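Local coordinates for protein Pcdhgc3 (PDB 4ZI8), which is a clustered protocadherin, potentially a calcium-dependent cell-adhesion protein that may help set up specific neuronal connections in the brain, seen here in its first three extracellular cadherin repeats, at residues B[156-170]-B[196-210]. Residues are numbered along the deposited sequence; the frame is centred on the assembly and turned at random.
Sequences SNSLQTYELSHNEYF and REPSVQLVLTALDGG. With CA (calcium ion), chain N.
Strands 159-164 and 199-208 pair antiparallel from Leu-159/Asp-208 to Leu-164/Leu-204, with a classic beta bulge where Gln-160 N (2.9 Å) and Thr-161 N (3.1 Å) both donate to Leu-207 O. Beyond strand 159-164, Ser-165 N donates to Val-203 O, and OG (chi1 53°, between backbone N and carbonyl carbon) replaces the carbonyl in the return bond from Val-203 N, 2.9 Å. The Tyr-162 ring lies against Ala-206 CB and the Leu-204 methyls, on the sheet side packed against Leu-172 of strand 170-176; on the opposite side Leu-207 CD1 meets Glu-163 CG at 3.6 Å. This is one sheet edge in the Greek-key sandwich of the second cadherin repeat, 215-225 flanking 199-208 farther in. At the end facing the first repeat Asn-157 O (2.3 Å) and Asp-208 OD2 (2.5 Å) bind one calcium ion, completed by Asn-119, Asn-121, Asp-151 and Asp-153; Arg-214 also holds the Asp-208 carboxylate. At the far end Tyr-169 OH donates to Glu-197 OE1 at 2.7 Å, on the anti side, tilted 27° from the carboxylate plane. Arg-196 NH2 salt-bridges the syn lone pair of Glu-168 OE1 at 2.7 Å, guanidinium and carboxylate planes 75° apart; Arg-190 pairs with OE2.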
loop_
_atom_site.group_PDB
_atom_site.type_symbol
_atom_site.label_atom_id
_atom_site.label_comp_id
_atom_site.label_asym_id
_atom_site.label_seq_id
_atom_site.Cartn_x
_atom_site.Cartn_y
_atom_site.Cartn_z
ATOM N N SER B 156 24.529 -26.757 7.657
ATOM C CA SER B 156 24.388 -25.794 8.730
ATOM C C SER B 156 25.166 -24.551 8.425
ATOM O O SER B 156 24.921 -23.522 9.041
ATOM C CB SER B 156 24.838 -26.392 10.055
ATOM O OG SER B 156 23.829 -27.243 10.545
ATOM N N ASN B 157 26.073 -24.620 7.454
ATOM C CA ASN B 157 26.861 -23.451 7.086
ATOM C C ASN B 157 26.128 -22.475 6.159
ATOM O O ASN B 157 26.609 -21.356 5.915
ATOM C CB ASN B 157 28.173 -23.875 6.442
ATOM C CG ASN B 157 29.021 -24.734 7.372
ATOM O OD1 ASN B 157 29.007 -24.541 8.587
ATOM N ND2 ASN B 157 29.721 -25.722 6.809
ATOM N N SER B 158 24.969 -22.889 5.664
ATOM C CA SER B 158 24.174 -22.006 4.828
ATOM C C SER B 158 23.217 -21.176 5.686
ATOM O O SER B 158 23.229 -21.264 6.919
ATOM C CB SER B 158 23.383 -22.795 3.797
ATOM O OG SER B 158 22.455 -23.637 4.468
ATOM N N LEU B 159 22.398 -20.382 5.016
ATOM C CA LEU B 159 21.490 -19.441 5.698
ATOM C C LEU B 159 20.546 -20.184 6.632
ATOM O O LEU B 159 19.891 -21.144 6.212
ATOM C CB LEU B 159 20.695 -18.636 4.662
ATOM C CG LEU B 159 19.755 -17.548 5.235
ATOM C CD1 LEU B 159 20.529 -16.505 5.998
ATOM C CD2 LEU B 159 19.002 -16.872 4.127
ATOM N N GLN B 160 20.500 -19.771 7.899
ATOM C CA GLN B 160 19.600 -20.388 8.864
ATOM C C GLN B 160 18.474 -19.455 9.350
ATOM O O GLN B 160 17.339 -19.901 9.577
ATOM C CB GLN B 160 20.383 -20.882 10.079
ATOM C CG GLN B 160 21.374 -22.014 9.722
ATOM C CD GLN B 160 20.749 -23.160 8.945
ATOM O OE1 GLN B 160 19.672 -23.654 9.293
ATOM N NE2 GLN B 160 21.427 -23.594 7.875
ATOM N N THR B 161 18.781 -18.183 9.560
ATOM C CA THR B 161 17.742 -17.328 10.102
ATOM C C THR B 161 18.035 -15.865 9.866
ATOM O O THR B 161 19.072 -15.526 9.283
ATOM C CB THR B 161 17.532 -17.594 11.602
ATOM O OG1 THR B 161 16.257 -17.057 11.987
ATOM C CG2 THR B 161 18.635 -16.973 12.447
ATOM N N TYR B 162 17.083 -15.018 10.268
ATOM C CA TYR B 162 17.204 -13.570 10.159
ATOM C C TYR B 162 16.840 -12.958 11.486
ATOM O O TYR B 162 16.025 -13.527 12.223
ATOM C CB TYR B 162 16.268 -12.996 9.095
ATOM C CG TYR B 162 16.533 -13.343 7.637
ATOM C CD1 TYR B 162 15.919 -14.442 7.051
ATOM C CD2 TYR B 162 17.324 -12.518 6.834
ATOM C CE1 TYR B 162 16.116 -14.753 5.710
ATOM C CE2 TYR B 162 17.513 -12.806 5.481
ATOM C CZ TYR B 162 16.906 -13.933 4.930
ATOM O OH TYR B 162 17.075 -14.250 3.605
ATOM N N GLU B 163 17.439 -11.814 11.802
ATOM C CA GLU B 163 17.070 -11.071 12.985
ATOM C C GLU B 163 16.843 -9.635 12.571
ATOM O O GLU B 163 17.412 -9.166 11.576
ATOM C CB GLU B 163 18.139 -11.152 14.064
ATOM C CG GLU B 163 18.343 -12.553 14.543
ATOM C CD GLU B 163 19.331 -12.655 15.672
ATOM O OE1 GLU B 163 20.131 -11.711 15.859
ATOM O OE2 GLU B 163 19.296 -13.678 16.386
ATOM N N LEU B 164 16.008 -8.948 13.342
ATOM C CA LEU B 164 15.657 -7.571 13.055
ATOM C C LEU B 164 16.024 -6.699 14.244
ATOM O O LEU B 164 15.831 -7.081 15.394
ATOM C CB LEU B 164 14.171 -7.454 12.724
ATOM C CG LEU B 164 13.682 -6.073 12.296
ATOM C CD1 LEU B 164 14.251 -5.688 10.917
ATOM C CD2 LEU B 164 12.137 -6.026 12.335
ATOM N N SER B 165 16.589 -5.531 13.963
ATOM C CA SER B 165 16.907 -4.588 15.013
ATOM C C SER B 165 15.683 -4.235 15.874
ATOM O O SER B 165 14.544 -4.185 15.402
ATOM C CB SER B 165 17.481 -3.314 14.395
ATOM O OG SER B 165 16.579 -2.841 13.413
ATOM N N HIS B 166 15.948 -3.959 17.137
ATOM C CA HIS B 166 14.932 -3.592 18.085
ATOM C C HIS B 166 14.234 -2.309 17.629
ATOM O O HIS B 166 14.880 -1.302 17.356
ATOM C CB HIS B 166 15.570 -3.417 19.453
ATOM C CG HIS B 166 14.612 -3.032 20.529
ATOM N ND1 HIS B 166 13.648 -3.893 21.007
ATOM C CD2 HIS B 166 14.479 -1.883 21.237
ATOM C CE1 HIS B 166 12.957 -3.286 21.960
ATOM N NE2 HIS B 166 13.445 -2.067 22.121
ATOM N N ASN B 167 12.915 -2.351 17.530
ATOM C CA ASN B 167 12.158 -1.201 17.048
ATOM C C ASN B 167 10.748 -1.274 17.598
ATOM O O ASN B 167 10.336 -2.305 18.110
ATOM C CB ASN B 167 12.142 -1.162 15.521
ATOM C CG ASN B 167 11.169 -2.152 14.927
ATOM O OD1 ASN B 167 10.027 -1.804 14.603
ATOM N ND2 ASN B 167 11.599 -3.404 14.800
ATOM N N GLU B 168 9.981 -0.204 17.489
ATOM C CA GLU B 168 8.690 -0.221 18.166
ATOM C C GLU B 168 7.498 -0.510 17.254
ATOM O O GLU B 168 6.371 -0.548 17.743
ATOM C CB GLU B 168 8.463 1.098 18.913
ATOM C CG GLU B 168 8.096 2.250 18.056
ATOM C CD GLU B 168 7.737 3.508 18.872
ATOM O OE1 GLU B 168 8.585 4.424 18.967
ATOM O OE2 GLU B 168 6.607 3.574 19.413
ATOM N N TYR B 169 7.718 -0.745 15.961
ATOM C CA TYR B 169 6.597 -0.898 15.028
ATOM C C TYR B 169 6.451 -2.264 14.364
ATOM O O TYR B 169 5.325 -2.682 14.032
ATOM C CB TYR B 169 6.696 0.125 13.902
ATOM C CG TYR B 169 6.787 1.563 14.362
ATOM C CD1 TYR B 169 5.651 2.270 14.764
ATOM C CD2 TYR B 169 8.009 2.211 14.380
ATOM C CE1 TYR B 169 5.748 3.577 15.175
ATOM C CE2 TYR B 169 8.115 3.507 14.786
ATOM C CZ TYR B 169 6.991 4.189 15.184
ATOM O OH TYR B 169 7.143 5.490 15.589
ATOM N N PHE B 170 7.582 -2.921 14.125
ATOM C CA PHE B 170 7.639 -4.113 13.277
ATOM C C PHE B 170 8.181 -5.348 13.998
ATOM O O PHE B 170 9.224 -5.291 14.669
ATOM C CB PHE B 170 8.526 -3.850 12.065
ATOM C CG PHE B 170 8.038 -2.758 11.149
ATOM C CD1 PHE B 170 7.047 -3.011 10.215
ATOM C CD2 PHE B 170 8.606 -1.501 11.190
ATOM C CE1 PHE B 170 6.615 -2.032 9.363
ATOM C CE2 PHE B 170 8.166 -0.509 10.349
ATOM C CZ PHE B 170 7.176 -0.779 9.423
ATOM N N ARG B 196 4.542 11.765 14.358
ATOM C CA ARG B 196 5.433 11.510 15.474
ATOM C C ARG B 196 6.822 11.056 14.987
ATOM O O ARG B 196 7.840 11.581 15.412
ATOM C CB ARG B 196 4.793 10.483 16.409
ATOM C CG ARG B 196 5.731 9.890 17.460
ATOM C CD ARG B 196 5.019 8.823 18.306
ATOM N NE ARG B 196 5.911 8.199 19.286
ATOM C CZ ARG B 196 6.467 6.994 19.148
ATOM N NH1 ARG B 196 6.216 6.262 18.068
ATOM N NH2 ARG B 196 7.269 6.514 20.096
ATOM N N GLU B 197 6.861 10.097 14.070
ATOM C CA GLU B 197 8.113 9.645 13.509
ATOM C C GLU B 197 7.940 9.412 12.005
ATOM O O GLU B 197 7.374 8.399 11.602
ATOM C CB GLU B 197 8.581 8.364 14.222
ATOM C CG GLU B 197 10.057 8.067 14.047
ATOM C CD GLU B 197 10.509 6.796 14.772
ATOM O OE1 GLU B 197 9.701 6.219 15.537
ATOM O OE2 GLU B 197 11.681 6.378 14.568
ATOM N N PRO B 198 8.413 10.354 11.173
ATOM C CA PRO B 198 8.158 10.264 9.734
ATOM C C PRO B 198 9.096 9.323 8.993
ATOM O O PRO B 198 8.914 9.083 7.795
ATOM C CB PRO B 198 8.362 11.707 9.254
ATOM C CG PRO B 198 9.305 12.292 10.212
ATOM C CD PRO B 198 8.989 11.660 11.540
ATOM N N SER B 199 10.037 8.739 9.687
ATOM C CA SER B 199 10.905 7.761 9.063
ATOM C C SER B 199 11.400 6.822 10.126
ATOM O O SER B 199 11.503 7.181 11.259
ATOM C CB SER B 199 12.045 8.421 8.315
ATOM O OG SER B 199 12.941 8.950 9.212
ATOM N N VAL B 200 11.688 5.616 9.715
ATOM C CA VAL B 200 12.169 4.626 10.613
ATOM C C VAL B 200 13.328 3.895 9.973
ATOM O O VAL B 200 13.286 3.565 8.838
ATOM C CB VAL B 200 11.090 3.604 10.923
ATOM C CG1 VAL B 200 11.579 2.619 11.925
ATOM C CG2 VAL B 200 9.862 4.288 11.426
ATOM N N GLN B 201 14.354 3.654 10.746
ATOM C CA GLN B 201 15.516 2.965 10.245
ATOM C C GLN B 201 15.666 1.618 10.924
ATOM O O GLN B 201 15.636 1.540 12.102
ATOM C CB GLN B 201 16.743 3.846 10.451
ATOM C CG GLN B 201 16.683 5.153 9.657
ATOM C CD GLN B 201 15.801 6.265 10.275
ATOM O OE1 GLN B 201 15.765 6.465 11.472
ATOM N NE2 GLN B 201 15.123 7.003 9.431
ATOM N N LEU B 202 15.807 0.569 10.148
ATOM C CA LEU B 202 15.970 -0.759 10.688
ATOM C C LEU B 202 17.172 -1.465 10.085
ATOM O O LEU B 202 17.663 -1.064 9.091
ATOM C CB LEU B 202 14.762 -1.613 10.377
ATOM C CG LEU B 202 13.379 -1.108 10.658
ATOM C CD1 LEU B 202 12.337 -1.929 9.970
ATOM C CD2 LEU B 202 13.149 -1.125 12.137
ATOM N N VAL B 203 17.598 -2.539 10.724
ATOM C CA VAL B 203 18.652 -3.365 10.201
ATOM C C VAL B 203 18.202 -4.825 10.233
ATOM O O VAL B 203 17.850 -5.322 11.254
ATOM C CB VAL B 203 19.994 -3.254 10.941
ATOM C CG1 VAL B 203 21.031 -4.133 10.291
ATOM C CG2 VAL B 203 20.491 -1.835 10.943
ATOM N N LEU B 204 18.203 -5.459 9.077
ATOM C CA LEU B 204 17.956 -6.884 8.934
ATOM C C LEU B 204 19.302 -7.611 8.894
ATOM O O LEU B 204 20.174 -7.279 8.078
ATOM C CB LEU B 204 17.175 -7.190 7.656
ATOM C CG LEU B 204 16.852 -8.650 7.309
ATOM C CD1 LEU B 204 15.859 -9.196 8.278
ATOM C CD2 LEU B 204 16.365 -8.803 5.854
ATOM N N THR B 205 19.456 -8.582 9.778
ATOM C CA THR B 205 20.667 -9.403 9.840
ATOM C C THR B 205 20.380 -10.817 9.348
ATOM O O THR B 205 19.460 -11.457 9.834
ATOM C CB THR B 205 21.211 -9.451 11.249
ATOM O OG1 THR B 205 21.614 -8.137 11.623
ATOM C CG2 THR B 205 22.417 -10.387 11.338
ATOM N N ALA B 206 21.133 -11.285 8.356
ATOM C CA ALA B 206 21.033 -12.685 7.950
ATOM C C ALA B 206 22.159 -13.479 8.605
ATOM O O ALA B 206 23.295 -12.999 8.634
ATOM C CB ALA B 206 21.108 -12.807 6.469
ATOM N N LEU B 207 21.837 -14.650 9.162
ATOM C CA LEU B 207 22.827 -15.487 9.860
ATOM C C LEU B 207 22.858 -16.918 9.326
ATOM O O LEU B 207 21.815 -17.519 9.052
ATOM C CB LEU B 207 22.530 -15.549 11.351
ATOM C CG LEU B 207 22.506 -14.209 12.080
ATOM C CD1 LEU B 207 21.173 -14.069 12.840
ATOM C CD2 LEU B 207 23.672 -14.093 13.039
ATOM N N ASP B 208 24.054 -17.478 9.217
ATOM C CA ASP B 208 24.140 -18.880 8.875
ATOM C C ASP B 208 24.169 -19.656 10.193
ATOM O O ASP B 208 24.001 -19.068 11.259
ATOM C CB ASP B 208 25.345 -19.177 7.948
ATOM C CG ASP B 208 26.713 -18.987 8.608
ATOM O OD1 ASP B 208 26.871 -19.027 9.842
ATOM O OD2 ASP B 208 27.679 -18.828 7.834
ATOM N N GLY B 209 24.353 -20.972 10.148
ATOM C CA GLY B 209 24.368 -21.738 11.377
ATOM C C GLY B 209 25.762 -22.245 11.713
ATOM O O GLY B 209 25.926 -23.293 12.341
ATOM N N GLY B 210 26.781 -21.501 11.312
ATOM C CA GLY B 210 28.122 -21.863 11.725
ATOM C C GLY B 210 28.343 -21.603 13.199
ATOM O O GLY B 210 27.477 -21.060 13.885
HETATM CA CA CA N . 28.094 -19.646 5.561
HETATM O O HOH W 1 19.487 -6.744 12.887
HETATM O O HOH W 2 15.789 -0.573 14.489
HETATM O O HOH W 3 10.523 4.380 17.005
#